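Local coordinates for beta-N-acetylhexosaminidase (Thermotoga neapolitana, PDB 5BZA), which hydrolyses beta-N-acetylglucosaminides as a glycoside hydrolase family 3 enzyme, probably releasing terminal non-reducing N-acetylhexosamine residues, at the interface of chains A and B. Coordinates in Å, arbitrary orientation; residue numbers count along the deposited sequence, not the author numbering. Chains: chain A/B, Beta-N-acetylhexosaminidase.

Contact 1 and contact 3 are neighbouring parts of one patch, their C-alpha centres about 7 Å apart, and share A:Pro76, A:Met98 and B:Ser322. Helix 89-106 runs through both on the chain A side and enters contact 3 from chain B as well. Between C-alpha centres, contact 2 lies about 31 Å from contact 1 and about 28 Å from contact 3; there the C-terminal part of chain A meets loops of the N-terminal part of chain B. The interface is two-fold symmetric, so each contact recurs with the chains exchanged. The two chains thus meet at widely separated points, consistent with, though not proof of, a stable dimer.

Contact 1: the interface of chains A and B. Residues chain A 76-78, 95, 98; chain B 46, 322, 325.
The backbone carbonyl oxygen of A:Ser77 is approached by methyl groups of two residues of the partner chain: CG2 and CD1 of B:Ile325 lie 3.5 and 3.8 Å from A:Ser77 O, and CD1 of B:Leu46 reaches the same A:Ser77 O at 3.9 Å. B:Ile325 is the central knob, with 61 Å² of its surface hidden. Its two branches divide the work. The longer one, with CG1 anti to the carbonyl carbon (chi1 -63°), carries CD1 to within 3.8 Å of A:Pro76 CB. The bend at chi3 (76°) turns A:Met98 CE toward that methyl, B:Ile325 CD1, at 3.9 Å, where the two side chains cross nearly perpendicularly, while SD lies 3.9 Å from B:Ser322 CB. Farther back on the same branch, B:Ile325 CG1 rests 3.8 Å from A:Phe78 CD1. A:Tyr95 CG lies 3.6 Å above the plane of A:Phe78, over its centre, so the tyrosine covers one face of the ring while B:Ile325 meets its edge at CD1. The patch is a largely apolar knob-in-socket, in which the start of helix 323-331 of one chain plugs into the 76-78 loop and helix 89-106 of the other; it probably helps hold the deposited dimer together, if that is the biological one.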
ATOM      1  N   PRO A  76      -1.703   0.209  -5.613  1.00  9.69           N
ATOM      2  CA  PRO A  76      -2.566   1.336  -5.995  1.00 10.96           C
ATOM      3  C   PRO A  76      -3.835   0.872  -6.685  1.00 10.57           C
ATOM      4  O   PRO A  76      -3.781  -0.050  -7.508  1.00  9.03           O
ATOM      5  CB  PRO A  76      -1.713   2.136  -6.983  1.00  8.93           C
ATOM      6  CG  PRO A  76      -0.359   1.717  -6.722  1.00  9.94           C
ATOM      7  CD  PRO A  76      -0.347   0.338  -6.168  1.00  8.78           C
ATOM      8  N   SER A  77      -4.939   1.541  -6.362  1.00 10.42           N
ATOM      9  CA  SER A  77      -6.239   1.206  -6.911  1.00 12.12           C
ATOM     10  C   SER A  77      -6.237   1.424  -8.440  1.00 14.67           C
ATOM     11  O   SER A  77      -5.584   2.337  -8.953  1.00 10.37           O
ATOM     12  CB  SER A  77      -7.317   2.007  -6.197  1.00 14.71           C
ATOM     13  OG  SER A  77      -8.583   1.569  -6.636  1.00 24.97           O
ATOM     14  N   PHE A  78      -6.921   0.528  -9.163  1.00 13.73           N
ATOM     15  CA  PHE A  78      -6.899   0.471 -10.627  1.00 12.77           C
ATOM     16  C   PHE A  78      -8.333   0.612 -11.168  1.00 13.65           C
ATOM     17  O   PHE A  78      -9.264   0.166 -10.512  1.00 14.71           O
ATOM     18  CB  PHE A  78      -6.229  -0.858 -11.042  1.00 11.71           C
ATOM     19  CG  PHE A  78      -5.986  -1.020 -12.519  1.00 11.11           C
ATOM     20  CD1 PHE A  78      -5.125  -0.184 -13.204  1.00 10.58           C
ATOM     21  CD2 PHE A  78      -6.591  -2.067 -13.208  1.00 12.49           C
ATOM     22  CE1 PHE A  78      -4.892  -0.352 -14.570  1.00  9.37           C
ATOM     23  CE2 PHE A  78      -6.383  -2.245 -14.593  1.00 14.17           C
ATOM     24  CZ  PHE A  78      -5.533  -1.408 -15.274  1.00 10.71           C
ATOM     25  N   TYR A  95       0.305  -2.947 -15.476  1.00 10.46           N
ATOM     26  CA  TYR A  95      -0.438  -2.865 -14.231  1.00  9.93           C
ATOM     27  C   TYR A  95      -0.223  -4.155 -13.471  1.00  9.27           C
ATOM     28  O   TYR A  95       0.068  -4.150 -12.278  1.00  9.93           O
ATOM     29  CB  TYR A  95      -1.947  -2.578 -14.435  1.00  8.99           C
ATOM     30  CG  TYR A  95      -2.724  -3.004 -13.214  1.00 12.12           C
ATOM     31  CD1 TYR A  95      -2.566  -2.313 -12.010  1.00 11.62           C
ATOM     32  CD2 TYR A  95      -3.555  -4.144 -13.227  1.00 11.09           C
ATOM     33  CE1 TYR A  95      -3.198  -2.703 -10.866  1.00 11.26           C
ATOM     34  CE2 TYR A  95      -4.203  -4.535 -12.062  1.00 12.88           C
ATOM     35  CZ  TYR A  95      -4.024  -3.779 -10.875  1.00 12.66           C
ATOM     36  OH  TYR A  95      -4.639  -4.108  -9.673  1.00 10.10           O
ATOM     37  N   MET A  98       3.351  -4.384 -11.930  1.00 11.53           N
ATOM     38  CA  MET A  98       3.405  -3.528 -10.742  1.00 12.84           C
ATOM     39  C   MET A  98       2.736  -4.189  -9.547  1.00 12.64           C
ATOM     40  O   MET A  98       3.315  -4.245  -8.420  1.00  8.52           O
ATOM     41  CB  MET A  98       2.738  -2.200 -11.027  1.00 13.34           C
ATOM     42  CG  MET A  98       2.755  -1.221  -9.858  1.00 13.64           C
ATOM     43  SD  MET A  98       1.334  -0.097  -9.935  1.00 15.01           S
ATOM     44  CE  MET A  98       0.012  -1.182  -9.366  1.00 17.15           C
TER
ATOM     45  N   LEU B  46      -1.293   9.422  -8.556  1.00 11.23           N
ATOM     46  CA  LEU B  46      -1.139   8.727  -9.831  1.00 11.07           C
ATOM     47  C   LEU B  46      -1.045   9.682 -11.019  1.00 10.24           C
ATOM     48  O   LEU B  46      -0.192   9.485 -11.924  1.00  9.92           O
ATOM     49  CB  LEU B  46      -2.311   7.747 -10.051  1.00  8.62           C
ATOM     50  CG  LEU B  46      -2.403   6.617  -9.042  1.00  9.53           C
ATOM     51  CD1 LEU B  46      -3.653   5.748  -9.285  1.00  9.73           C
ATOM     52  CD2 LEU B  46      -1.135   5.772  -9.101  1.00 10.95           C
ATOM     53  N   SER B 322       3.812   4.007 -11.483  1.00 14.16           N
ATOM     54  CA  SER B 322       2.397   3.748 -11.221  1.00 12.93           C
ATOM     55  C   SER B 322       1.455   4.760 -11.934  1.00 11.40           C
ATOM     56  O   SER B 322       0.231   4.601 -11.936  1.00  9.54           O
ATOM     57  CB  SER B 322       2.148   3.689  -9.707  1.00  9.47           C
ATOM     58  OG  SER B 322       2.424   4.924  -9.032  1.00 10.78           O
ATOM     59  N   ILE B 325      -1.504   3.876 -14.373  1.00 10.98           N
ATOM     60  CA  ILE B 325      -2.905   3.777 -13.964  1.00 10.09           C
ATOM     61  C   ILE B 325      -3.662   5.051 -14.405  1.00 10.36           C
ATOM     62  O   ILE B 325      -4.735   4.986 -15.055  1.00 11.09           O
ATOM     63  CB  ILE B 325      -3.000   3.525 -12.466  1.00  9.23           C
ATOM     64  CG1 ILE B 325      -2.333   2.166 -12.187  1.00 12.90           C
ATOM     65  CG2 ILE B 325      -4.454   3.586 -11.987  1.00  9.75           C
ATOM     66  CD1 ILE B 325      -2.235   1.764 -10.685  1.00 11.67           C
TER

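Contact 2: the interface of chains A and B. Residues chain A 431, 450; chain B 68, 129.
One terminal nitrogen of A:Arg431 points at the side-chain amide of B:Gln68, NH2 lying 3.4 Å from the carboxamide oxygen OE1, a polar approach rather than a hydrogen bond. The guanidinium and amide planes stand 80° apart, and the two side chains cross at about a right angle. B:Leu129 borders the same nitrogen with a methyl, its CD1 4.2 Å from A:Arg431 NH2; CD1 is also 3.9 Å from B:Gln68 OE1, so leucine and amide both border the arginine end. A:Thr450 stands farther off, OG1 being 4.5 Å from B:Leu129 CD1. Within chain A, CG2 of A:Thr450 supports the arginine stem at 3.6 Å from A:Arg431 CG. The arginine bends at chi2 and chi3 (64°), which swings its head toward chain B, whereas B:Gln68 stretches out beyond CG to present its amide. A:Arg431 follows strand 425-429, and A:Thr450 lies between strand 443-446 and helix 452-463, both within the C-terminal region. In the N-terminal family 3 domain of chain B, B:Leu129 is the first modelled residue after a gap, its local setting only partly seen, and B:Gln68 lies in the loop after strand 59-62, which probably borders the sugar-binding pocket.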
ATOM      1  N   ARG A 431       6.042   4.934  24.346  1.00 21.51           N
ATOM      2  CA  ARG A 431       6.795   5.931  23.590  1.00 22.62           C
ATOM      3  C   ARG A 431       8.209   5.961  24.120  1.00 30.68           C
ATOM      4  O   ARG A 431       8.992   5.049  23.848  1.00 37.75           O
ATOM      5  CB  ARG A 431       6.178   7.316  23.676  1.00 23.72           C
ATOM      6  CG  ARG A 431       4.897   7.442  22.920  1.00 23.32           C
ATOM      7  CD  ARG A 431       4.736   8.796  22.304  1.00 25.95           C
ATOM      8  NE  ARG A 431       5.753   9.062  21.302  1.00 28.73           N
ATOM      9  CZ  ARG A 431       5.649  10.040  20.406  1.00 30.61           C
ATOM     10  NH1 ARG A 431       4.589  10.846  20.426  1.00 31.26           N
ATOM     11  NH2 ARG A 431       6.616  10.244  19.515  1.00 30.17           N
ATOM     12  N   THR A 450       4.574   2.608  19.456  1.00 10.87           N
ATOM     13  CA  THR A 450       3.138   2.762  19.622  1.00 10.83           C
ATOM     14  C   THR A 450       2.325   1.945  18.555  1.00 13.38           C
ATOM     15  O   THR A 450       1.091   1.913  18.607  1.00 15.65           O
ATOM     16  CB  THR A 450       2.732   4.244  19.507  1.00 12.37           C
ATOM     17  OG1 THR A 450       3.012   4.734  18.187  1.00 11.38           O
ATOM     18  CG2 THR A 450       3.461   5.146  20.598  1.00 16.61           C
TER
ATOM     19  N   GLN B  68       7.296   6.415  13.078  1.00 11.97           N
ATOM     20  CA  GLN B  68       6.581   7.622  13.386  1.00 13.50           C
ATOM     21  C   GLN B  68       6.212   8.391  12.083  1.00 11.84           C
ATOM     22  O   GLN B  68       5.088   8.851  11.911  1.00 11.85           O
ATOM     23  CB  GLN B  68       7.446   8.437  14.350  1.00 15.34           C
ATOM     24  CG  GLN B  68       6.801   9.573  15.076  1.00 19.33           C
ATOM     25  CD  GLN B  68       7.802  10.256  16.026  1.00 26.45           C
ATOM     26  OE1 GLN B  68       8.520   9.597  16.800  1.00 24.11           O
ATOM     27  NE2 GLN B  68       7.912  11.579  15.901  1.00 30.30           N
ATOM     28  N   LEU B 129      11.542   8.177  19.027  1.00 14.10           N
ATOM     29  CA  LEU B 129      11.146   7.029  18.206  1.00 16.36           C
ATOM     30  C   LEU B 129      11.837   6.970  16.832  1.00 16.19           C
ATOM     31  O   LEU B 129      12.019   5.888  16.277  1.00 16.16           O
ATOM     32  CB  LEU B 129       9.612   7.011  17.971  1.00 21.02           C
ATOM     33  CG  LEU B 129       8.627   6.261  18.880  1.00 19.75           C
ATOM     34  CD1 LEU B 129       7.237   6.236  18.289  1.00 19.09           C
ATOM     35  CD2 LEU B 129       9.090   4.847  19.112  1.00 23.08           C
TER

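Contact 3: the interface of chains A and B. Residues chain A 76, 98, 101-102; chain B 105-106, 320, 322.
A hydrogen bond runs from A:Arg101 NH1 to the hydroxyl OG1 of B:Thr105, 3.0 Å long and well bent at the hydrogen (138°). The hydroxyl is tilted out of the guanidinium plane. Flat packing adds to this: nearly parallel (14°), the ring of B:Phe320 slides its CE2 edge over the rim of one guanidinium face, while CZ touches A:Arg101 CD at 3.4 Å. This ring is poorly ordered, so its exact position deserves caution. Apolar packing forms the rest. B:Thr105 has its OG1 beside the backbone N (chi1 -56°) and its CG2 anti to it, so the hydroxyl faces A:Arg101 and the methyl A:Met98, whose CG lies 3.5 Å from B:Thr105 CG2, tight for two carbons. The flank of A:Ile102 approaches the same methyl, CG1 being 4.0 Å from B:Thr105 CG2. Equally close, B:Leu106 CD2 meets A:Pro76 CG at 3.5 Å. Inside chain B, B:Ser322 OG donates to a lone pair of B:Leu106 O over 2.7 Å, tying the 320-322 loop to the end of helix 89-106. The site sets that helix end of chain B against the 98-102 stretch of the same helix in chain A, probably helping to orient the subunits of the deposited dimer, if biological.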
ATOM      1  N   PRO A  76      -1.703   0.209  -5.613  1.00  9.69           N
ATOM      2  CA  PRO A  76      -2.566   1.336  -5.995  1.00 10.96           C
ATOM      3  C   PRO A  76      -3.835   0.872  -6.685  1.00 10.57           C
ATOM      4  O   PRO A  76      -3.781  -0.050  -7.508  1.00  9.03           O
ATOM      5  CB  PRO A  76      -1.713   2.136  -6.983  1.00  8.93           C
ATOM      6  CG  PRO A  76      -0.359   1.717  -6.722  1.00  9.94           C
ATOM      7  CD  PRO A  76      -0.347   0.338  -6.168  1.00  8.78           C
ATOM      8  N   MET A  98       3.351  -4.384 -11.930  1.00 11.53           N
ATOM      9  CA  MET A  98       3.405  -3.528 -10.742  1.00 12.84           C
ATOM     10  C   MET A  98       2.736  -4.189  -9.547  1.00 12.64           C
ATOM     11  O   MET A  98       3.315  -4.245  -8.420  1.00  8.52           O
ATOM     12  CB  MET A  98       2.738  -2.200 -11.027  1.00 13.34           C
ATOM     13  CG  MET A  98       2.755  -1.221  -9.858  1.00 13.64           C
ATOM     14  SD  MET A  98       1.334  -0.097  -9.935  1.00 15.01           S
ATOM     15  CE  MET A  98       0.012  -1.182  -9.366  1.00 17.15           C
ATOM     16  N   ARG A 101       4.525  -7.303  -8.405  1.00  9.28           N
ATOM     17  CA  ARG A 101       5.819  -7.018  -7.770  1.00  9.39           C
ATOM     18  C   ARG A 101       5.581  -6.664  -6.306  1.00 11.17           C
ATOM     19  O   ARG A 101       6.220  -7.224  -5.389  1.00 10.05           O
ATOM     20  CB  ARG A 101       6.527  -5.904  -8.531  1.00  8.80           C
ATOM     21  CG  ARG A 101       7.996  -5.904  -8.312  1.00 15.16           C
ATOM     22  CD  ARG A 101       8.700  -5.099  -9.362  1.00 22.10           C
ATOM     23  NE  ARG A 101      10.140  -5.286  -9.191  1.00 21.65           N
ATOM     24  CZ  ARG A 101      10.955  -4.366  -8.695  1.00 23.77           C
ATOM     25  NH1 ARG A 101      10.487  -3.162  -8.338  1.00 18.04           N
ATOM     26  NH2 ARG A 101      12.245  -4.653  -8.564  1.00 25.90           N
ATOM     27  N   ILE A 102       4.609  -5.771  -6.092  1.00  9.38           N
ATOM     28  CA  ILE A 102       4.214  -5.417  -4.749  1.00  9.39           C
ATOM     29  C   ILE A 102       3.750  -6.625  -3.937  1.00  9.97           C
ATOM     30  O   ILE A 102       4.246  -6.863  -2.819  1.00 10.50           O
ATOM     31  CB  ILE A 102       3.130  -4.342  -4.788  1.00  9.82           C
ATOM     32  CG1 ILE A 102       3.765  -3.037  -5.284  1.00  7.40           C
ATOM     33  CG2 ILE A 102       2.583  -4.125  -3.411  1.00  8.19           C
ATOM     34  CD1 ILE A 102       2.840  -1.845  -5.476  1.00  5.66           C
TER
ATOM     35  N   THR B 105       8.772   0.371  -7.157  1.00 11.72           N
ATOM     36  CA  THR B 105       7.698  -0.091  -8.046  1.00 11.28           C
ATOM     37  C   THR B 105       6.721   1.037  -8.296  1.00 12.44           C
ATOM     38  O   THR B 105       6.192   1.175  -9.402  1.00 13.20           O
ATOM     39  CB  THR B 105       6.924  -1.307  -7.470  1.00 11.40           C
ATOM     40  OG1 THR B 105       7.832  -2.367  -7.192  1.00 10.03           O
ATOM     41  CG2 THR B 105       5.885  -1.813  -8.454  1.00 13.61           C
ATOM     42  N   LEU B 106       6.444   1.841  -7.266  1.00 10.53           N
ATOM     43  CA  LEU B 106       5.481   2.922  -7.463  1.00  7.91           C
ATOM     44  C   LEU B 106       5.969   4.014  -8.388  1.00 12.53           C
ATOM     45  O   LEU B 106       5.156   4.695  -9.016  1.00 10.61           O
ATOM     46  CB  LEU B 106       5.075   3.536  -6.139  1.00 10.21           C
ATOM     47  CG  LEU B 106       4.291   2.676  -5.156  1.00  9.38           C
ATOM     48  CD1 LEU B 106       4.249   3.451  -3.821  1.00  8.56           C
ATOM     49  CD2 LEU B 106       2.877   2.407  -5.715  1.00  7.10           C
ATOM     50  N   PHE B 320       9.639   1.314 -13.760  1.00 37.39           N
ATOM     51  CA  PHE B 320       8.351   1.359 -13.056  1.00 30.49           C
ATOM     52  C   PHE B 320       7.820   2.767 -12.780  1.00 28.27           C
ATOM     53  O   PHE B 320       8.517   3.629 -12.187  1.00 26.18           O
ATOM     54  CB  PHE B 320       8.444   0.571 -11.741  1.00 24.76           C
ATOM     55  CG  PHE B 320       8.787  -0.870 -11.942  1.00 25.53           C
ATOM     56  CD1 PHE B 320       7.866  -1.733 -12.533  1.00 30.49           C
ATOM     57  CD2 PHE B 320      10.016  -1.366 -11.557  1.00 27.57           C
ATOM     58  CE1 PHE B 320       8.167  -3.066 -12.730  1.00 32.03           C
ATOM     59  CE2 PHE B 320      10.331  -2.700 -11.748  1.00 29.77           C
ATOM     60  CZ  PHE B 320       9.402  -3.551 -12.343  1.00 33.01           C
ATOM     61  N   SER B 322       3.812   4.007 -11.483  1.00 14.16           N
ATOM     62  CA  SER B 322       2.397   3.748 -11.221  1.00 12.93           C
ATOM     63  C   SER B 322       1.455   4.760 -11.934  1.00 11.40           C
ATOM     64  O   SER B 322       0.231   4.601 -11.936  1.00  9.54           O
ATOM     65  CB  SER B 322       2.148   3.689  -9.707  1.00  9.47           C
ATOM     66  OG  SER B 322       2.424   4.924  -9.032  1.00 10.78           O
TER